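PDB 5CFJ: BIS(5'-nucleosyl)-tetraphosphatase (Diadenosine tetraphosphatase), putative, which probably hydrolyses diadenosine tetraphosphate asymmetrically, as a Nudix hydrolase of the malaria parasite. Local coordinates for residues 30-44 with 110-123. Residues are numbered along the deposited sequence; the frame is centred on the assembly and turned at random.
Sequences FEFLFLKASYADKHW and VILSDEHTDYKWIG. With SO4 (sulfate ion), chain C; SO4 (sulfate ion), chain B.
Leu33 crosses the Trp121 indole obliquely, with CB over one face of the six-membered ring. CB sits 3.7 Å from the centroid of that Trp121 ring, 9° off the normal. With CG anti to the backbone N (chi1 179°), Leu33 CD1 sits against both Trp121 CE2 and Tyr119 CD1, 3.8 Å from each. Further along this face, Leu35 CB rests over the His116 imidazole, 3.5 Å from the ring centroid. Glu115 CG covers the opposite face of that imidazole. A water joins His116 NE2 to Leu35 O.

Phe34 and Ile122 meet on the other face of the sheet. Ile122 CG1 takes the position between backbone N and carbonyl carbon (chi1 66°), which brings it against Phe34 CD2. The extended chi2 then sets Ile122 CD1 over the Phe34 ring, 3.8 Å from its centroid. Leu140 of helix 134-147 packs on Phe34 from this side, while helix 57-69 covers Leu33 and Leu35.

Paired backbone bonds join Phe32 with Ile122 and Phe34 with Lys120. At the far end, Ser38 N bonds to Glu115 O (2.8 Å), tying the loop to the type I turn 113-116. Asp118 OD2 lies at the edge of the Trp44 indole, 3.8 Å from Trp44 CH2. Trp44 NE1 and Lys36 NZ both hold one sulfate.

The antiparallel strands 30-37 and 116-122 belong to a mixed sheet. With helices 57-69 and 134-147 packed on its two faces, it forms the Nudix alpha/beta/alpha sandwich.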
loop_
_atom_site.group_PDB
_atom_site.type_symbol
_atom_site.label_atom_id
_atom_site.label_comp_id
_atom_site.label_asym_id
_atom_site.label_seq_id
_atom_site.Cartn_x
_atom_site.Cartn_y
_atom_site.Cartn_z
ATOM N N PHE A 30 12.988 -5.652 -2.221
ATOM C CA PHE A 30 12.059 -5.088 -1.257
ATOM C C PHE A 30 10.775 -5.876 -1.230
ATOM O O PHE A 30 10.443 -6.574 -2.180
ATOM C CB PHE A 30 11.778 -3.627 -1.588
ATOM C CG PHE A 30 12.984 -2.764 -1.484
ATOM C CD1 PHE A 30 13.299 -2.140 -0.296
ATOM C CD2 PHE A 30 13.837 -2.620 -2.562
ATOM C CE1 PHE A 30 14.441 -1.358 -0.197
ATOM C CE2 PHE A 30 14.974 -1.847 -2.468
ATOM C CZ PHE A 30 15.275 -1.219 -1.283
ATOM N N GLU A 31 10.060 -5.765 -0.122
ATOM C CA GLU A 31 8.724 -6.317 -0.003
ATOM C C GLU A 31 7.771 -5.194 0.357
ATOM O O GLU A 31 8.180 -4.203 0.952
ATOM C CB GLU A 31 8.666 -7.412 1.069
ATOM C CG GLU A 31 9.437 -8.661 0.721
ATOM C CD GLU A 31 9.644 -9.589 1.910
ATOM O OE1 GLU A 31 9.736 -9.111 3.067
ATOM O OE2 GLU A 31 9.735 -10.814 1.686
ATOM N N PHE A 32 6.498 -5.384 0.039
ATOM C CA PHE A 32 5.472 -4.381 0.219
ATOM C C PHE A 32 4.326 -4.979 1.010
ATOM O O PHE A 32 3.904 -6.110 0.737
ATOM C CB PHE A 32 4.970 -3.882 -1.137
ATOM C CG PHE A 32 6.045 -3.278 -1.990
ATOM C CD1 PHE A 32 6.808 -4.069 -2.842
ATOM C CD2 PHE A 32 6.305 -1.917 -1.929
ATOM C CE1 PHE A 32 7.813 -3.510 -3.611
ATOM C CE2 PHE A 32 7.293 -1.350 -2.704
ATOM C CZ PHE A 32 8.048 -2.146 -3.549
ATOM N N LEU A 33 3.792 -4.222 1.962
ATOM C CA LEU A 33 2.724 -4.745 2.805
ATOM C C LEU A 33 1.384 -4.683 2.091
ATOM O O LEU A 33 0.876 -3.604 1.799
ATOM C CB LEU A 33 2.653 -3.981 4.126
ATOM C CG LEU A 33 1.558 -4.421 5.100
ATOM C CD1 LEU A 33 1.750 -5.883 5.496
ATOM C CD2 LEU A 33 1.543 -3.527 6.341
ATOM N N PHE A 34 0.813 -5.854 1.828
ATOM C CA PHE A 34 -0.491 -5.958 1.187
ATOM C C PHE A 34 -1.498 -6.586 2.136
ATOM O O PHE A 34 -1.171 -7.499 2.891
ATOM C CB PHE A 34 -0.392 -6.741 -0.130
ATOM C CG PHE A 34 -0.061 -5.875 -1.303
ATOM C CD1 PHE A 34 -0.982 -5.699 -2.316
ATOM C CD2 PHE A 34 1.149 -5.193 -1.376
ATOM C CE1 PHE A 34 -0.712 -4.878 -3.386
ATOM C CE2 PHE A 34 1.425 -4.374 -2.448
ATOM C CZ PHE A 34 0.492 -4.210 -3.456
ATOM N N LEU A 35 -2.717 -6.061 2.086
ATOM C CA LEU A 35 -3.785 -6.440 2.997
ATOM C C LEU A 35 -4.930 -7.054 2.203
ATOM O O LEU A 35 -5.325 -6.512 1.160
ATOM C CB LEU A 35 -4.280 -5.220 3.769
ATOM C CG LEU A 35 -3.211 -4.323 4.389
ATOM C CD1 LEU A 35 -3.877 -3.137 5.074
ATOM C CD2 LEU A 35 -2.358 -5.079 5.382
ATOM N N LYS A 36 -5.456 -8.175 2.688
ATOM C CA LYS A 36 -6.532 -8.874 1.999
ATOM C C LYS A 36 -7.890 -8.401 2.498
ATOM O O LYS A 36 -8.238 -8.593 3.662
ATOM C CB LYS A 36 -6.402 -10.385 2.183
ATOM C CG LYS A 36 -7.414 -11.153 1.356
ATOM C CD LYS A 36 -7.338 -12.647 1.587
ATOM C CE LYS A 36 -8.362 -13.378 0.739
ATOM N NZ LYS A 36 -8.142 -14.845 0.786
ATOM N N ALA A 37 -8.658 -7.788 1.608
ATOM C CA ALA A 37 -9.954 -7.233 1.979
ATOM C C ALA A 37 -10.911 -8.301 2.502
ATOM O O ALA A 37 -10.991 -9.399 1.945
ATOM C CB ALA A 37 -10.566 -6.524 0.793
ATOM N N SER A 38 -11.640 -7.964 3.564
ATOM C CA SER A 38 -12.626 -8.865 4.166
ATOM C C SER A 38 -13.896 -8.963 3.341
ATOM O O SER A 38 -14.596 -9.975 3.378
ATOM C CB SER A 38 -12.998 -8.401 5.576
ATOM O OG SER A 38 -11.892 -8.443 6.450
ATOM N N TYR A 39 -14.208 -7.894 2.615
ATOM C CA TYR A 39 -15.488 -7.802 1.916
ATOM C C TYR A 39 -15.395 -8.080 0.419
ATOM O O TYR A 39 -16.393 -7.992 -0.295
ATOM C CB TYR A 39 -16.104 -6.418 2.142
ATOM N N ALA A 40 -14.203 -8.421 -0.056
ATOM C CA ALA A 40 -14.004 -8.684 -1.475
ATOM C C ALA A 40 -13.418 -10.069 -1.716
ATOM O O ALA A 40 -12.975 -10.738 -0.783
ATOM N N ASP A 41 -13.421 -10.493 -2.976
ATOM C CA ASP A 41 -12.837 -11.771 -3.353
ATOM C C ASP A 41 -11.435 -11.564 -3.918
ATOM O O ASP A 41 -11.253 -10.798 -4.864
ATOM C CB ASP A 41 -13.722 -12.489 -4.375
ATOM C CG ASP A 41 -13.238 -13.895 -4.682
ATOM O OD1 ASP A 41 -12.782 -14.586 -3.747
ATOM O OD2 ASP A 41 -13.312 -14.307 -5.858
ATOM N N LYS A 42 -10.456 -12.244 -3.326
ATOM C CA LYS A 42 -9.068 -12.188 -3.783
ATOM C C LYS A 42 -8.593 -10.764 -4.047
ATOM O O LYS A 42 -8.062 -10.465 -5.116
ATOM N N HIS A 43 -8.794 -9.888 -3.067
ATOM C CA HIS A 43 -8.517 -8.466 -3.240
ATOM C C HIS A 43 -7.457 -7.988 -2.257
ATOM O O HIS A 43 -7.742 -7.767 -1.081
ATOM C CB HIS A 43 -9.808 -7.661 -3.073
ATOM C CG HIS A 43 -9.689 -6.230 -3.504
ATOM N ND1 HIS A 43 -9.594 -5.860 -4.826
ATOM C CD2 HIS A 43 -9.656 -5.083 -2.784
ATOM C CE1 HIS A 43 -9.503 -4.540 -4.904
ATOM N NE2 HIS A 43 -9.544 -4.047 -3.684
ATOM N N TRP A 44 -6.238 -7.835 -2.760
ATOM C CA TRP A 44 -5.092 -7.433 -1.966
ATOM C C TRP A 44 -4.630 -6.050 -2.391
ATOM O O TRP A 44 -4.385 -5.821 -3.570
ATOM C CB TRP A 44 -3.948 -8.416 -2.160
ATOM C CG TRP A 44 -4.187 -9.821 -1.673
ATOM C CD1 TRP A 44 -4.847 -10.825 -2.337
ATOM C CD2 TRP A 44 -3.721 -10.392 -0.446
ATOM N NE1 TRP A 44 -4.831 -11.974 -1.586
ATOM C CE2 TRP A 44 -4.141 -11.739 -0.425
ATOM C CE3 TRP A 44 -2.989 -9.895 0.638
ATOM C CZ2 TRP A 44 -3.852 -12.589 0.637
ATOM C CZ3 TRP A 44 -2.703 -10.745 1.690
ATOM C CH2 TRP A 44 -3.134 -12.075 1.681
ATOM N N VAL A 110 1.920 -6.215 12.757
ATOM C CA VAL A 110 0.764 -5.752 11.996
ATOM C C VAL A 110 -0.522 -6.172 12.699
ATOM O O VAL A 110 -0.726 -7.347 12.976
ATOM C CB VAL A 110 0.776 -6.309 10.557
ATOM C CG1 VAL A 110 -0.491 -5.920 9.814
ATOM C CG2 VAL A 110 2.017 -5.830 9.814
ATOM N N ILE A 111 -1.377 -5.204 12.987
ATOM C CA ILE A 111 -2.640 -5.428 13.670
ATOM C C ILE A 111 -3.772 -5.069 12.732
ATOM O O ILE A 111 -3.970 -3.898 12.423
ATOM C CB ILE A 111 -2.745 -4.581 14.949
ATOM C CG1 ILE A 111 -1.575 -4.896 15.884
ATOM C CG2 ILE A 111 -4.083 -4.813 15.636
ATOM C CD1 ILE A 111 -1.463 -3.956 17.062
ATOM N N LEU A 112 -4.506 -6.071 12.263
ATOM C CA LEU A 112 -5.545 -5.816 11.271
ATOM C C LEU A 112 -6.827 -5.284 11.892
ATOM O O LEU A 112 -7.120 -5.544 13.054
ATOM C CB LEU A 112 -5.841 -7.086 10.483
ATOM C CG LEU A 112 -4.685 -7.617 9.633
ATOM C CD1 LEU A 112 -5.088 -8.910 8.954
ATOM C CD2 LEU A 112 -4.232 -6.579 8.594
ATOM N N SER A 113 -7.590 -4.543 11.099
ATOM C CA SER A 113 -8.930 -4.104 11.486
ATOM C C SER A 113 -9.952 -5.029 10.840
ATOM O O SER A 113 -9.578 -5.965 10.137
ATOM C CB SER A 113 -9.172 -2.659 11.058
ATOM O OG SER A 113 -9.312 -2.581 9.650
ATOM N N ASP A 114 -11.239 -4.760 11.044
ATOM C CA ASP A 114 -12.255 -5.623 10.445
ATOM C C ASP A 114 -12.277 -5.534 8.915
ATOM O O ASP A 114 -12.900 -6.365 8.253
ATOM C CB ASP A 114 -13.650 -5.316 11.013
ATOM C CG ASP A 114 -14.047 -3.851 10.886
ATOM O OD1 ASP A 114 -13.353 -3.081 10.193
ATOM O OD2 ASP A 114 -15.076 -3.468 11.488
ATOM N N GLU A 115 -11.581 -4.546 8.361
ATOM C CA GLU A 115 -11.545 -4.349 6.916
ATOM C C GLU A 115 -10.751 -5.431 6.183
ATOM O O GLU A 115 -10.923 -5.624 4.975
ATOM C CB GLU A 115 -10.963 -2.971 6.598
ATOM C CG GLU A 115 -11.142 -2.519 5.164
ATOM C CD GLU A 115 -11.089 -1.012 5.035
ATOM O OE1 GLU A 115 -10.748 -0.346 6.033
ATOM O OE2 GLU A 115 -11.378 -0.495 3.935
ATOM N N HIS A 116 -9.874 -6.126 6.905
ATOM C CA HIS A 116 -9.003 -7.117 6.283
ATOM C C HIS A 116 -8.905 -8.405 7.081
ATOM O O HIS A 116 -9.004 -8.392 8.301
ATOM C CB HIS A 116 -7.608 -6.534 6.089
ATOM C CG HIS A 116 -7.593 -5.311 5.233
ATOM N ND1 HIS A 116 -7.562 -4.036 5.759
ATOM C CD2 HIS A 116 -7.636 -5.162 3.888
ATOM C CE1 HIS A 116 -7.568 -3.158 4.775
ATOM N NE2 HIS A 116 -7.617 -3.816 3.628
ATOM N N THR A 117 -8.676 -9.513 6.383
ATOM C CA THR A 117 -8.605 -10.813 7.040
ATOM C C THR A 117 -7.185 -11.363 7.107
ATOM O O THR A 117 -6.919 -12.295 7.859
ATOM C CB THR A 117 -9.479 -11.851 6.325
ATOM O OG1 THR A 117 -9.055 -11.966 4.963
ATOM C CG2 THR A 117 -10.940 -11.440 6.367
ATOM N N ASP A 118 -6.277 -10.792 6.325
ATOM C CA ASP A 118 -4.921 -11.312 6.230
ATOM C C ASP A 118 -3.995 -10.224 5.710
ATOM O O ASP A 118 -4.456 -9.216 5.180
ATOM C CB ASP A 118 -4.892 -12.531 5.305
ATOM C CG ASP A 118 -3.687 -13.427 5.530
ATOM O OD1 ASP A 118 -2.923 -13.210 6.496
ATOM O OD2 ASP A 118 -3.508 -14.370 4.729
ATOM N N TYR A 119 -2.691 -10.419 5.873
ATOM C CA TYR A 119 -1.703 -9.524 5.280
ATOM C C TYR A 119 -0.520 -10.347 4.842
ATOM O O TYR A 119 -0.269 -11.424 5.381
ATOM C CB TYR A 119 -1.249 -8.442 6.261
ATOM C CG TYR A 119 -0.450 -8.969 7.434
ATOM C CD1 TYR A 119 0.938 -9.097 7.366
ATOM C CD2 TYR A 119 -1.085 -9.346 8.609
ATOM C CE1 TYR A 119 1.662 -9.591 8.449
ATOM C CE2 TYR A 119 -0.376 -9.837 9.688
ATOM C CZ TYR A 119 0.992 -9.963 9.604
ATOM O OH TYR A 119 1.687 -10.447 10.691
ATOM N N LYS A 120 0.214 -9.826 3.875
ATOM C CA LYS A 120 1.416 -10.469 3.369
ATOM C C LYS A 120 2.388 -9.405 2.916
ATOM O O LYS A 120 1.983 -8.441 2.272
ATOM C CB LYS A 120 1.105 -11.396 2.187
ATOM C CG LYS A 120 0.396 -12.684 2.541
ATOM C CD LYS A 120 1.224 -13.534 3.486
ATOM C CE LYS A 120 0.440 -14.758 3.910
ATOM N NZ LYS A 120 -0.949 -14.372 4.267
ATOM N N TRP A 121 3.661 -9.592 3.234
ATOM C CA TRP A 121 4.716 -8.765 2.687
ATOM C C TRP A 121 5.123 -9.426 1.381
ATOM O O TRP A 121 5.706 -10.511 1.398
ATOM C CB TRP A 121 5.883 -8.683 3.645
ATOM C CG TRP A 121 5.639 -7.821 4.836
ATOM C CD1 TRP A 121 5.219 -8.216 6.079
ATOM C CD2 TRP A 121 5.845 -6.410 4.911
ATOM N NE1 TRP A 121 5.138 -7.130 6.917
ATOM C CE2 TRP A 121 5.523 -6.011 6.230
ATOM C CE3 TRP A 121 6.279 -5.445 3.993
ATOM C CZ2 TRP A 121 5.624 -4.684 6.652
ATOM C CZ3 TRP A 121 6.375 -4.130 4.413
ATOM C CH2 TRP A 121 6.052 -3.761 5.735
ATOM N N ILE A 122 4.795 -8.811 0.250
ATOM C CA ILE A 122 5.037 -9.437 -1.051
ATOM C C ILE A 122 6.071 -8.689 -1.888
ATOM O O ILE A 122 6.202 -7.464 -1.827
ATOM C CB ILE A 122 3.722 -9.576 -1.866
ATOM C CG1 ILE A 122 3.147 -8.209 -2.249
ATOM C CG2 ILE A 122 2.707 -10.427 -1.093
ATOM C CD1 ILE A 122 2.016 -8.294 -3.257
ATOM N N GLY A 123 6.828 -9.446 -2.665
ATOM C CA GLY A 123 7.728 -8.846 -3.623
ATOM C C GLY A 123 6.979 -8.496 -4.892
ATOM O O GLY A 123 5.891 -9.031 -5.167
HETATM S S SO4 C . -5.986 -15.445 -1.922
HETATM O O1 SO4 C . -5.698 -15.787 -0.530
HETATM O O2 SO4 C . -7.066 -14.467 -1.980
HETATM O O3 SO4 C . -4.796 -14.874 -2.545
HETATM O O4 SO4 C . -6.392 -16.649 -2.642
HETATM S S SO4 B . -9.947 -0.669 -4.746
HETATM O O1 SO4 B . -9.592 -1.304 -3.482
HETATM O O2 SO4 B . -9.502 0.718 -4.787
HETATM O O3 SO4 B . -9.335 -1.417 -5.841
HETATM O O4 SO4 B . -11.399 -0.720 -4.908
HETATM O O HOH W 1 -7.224 -4.326 0.702
HETATM O O HOH W 2 -5.570 -15.004 3.088
#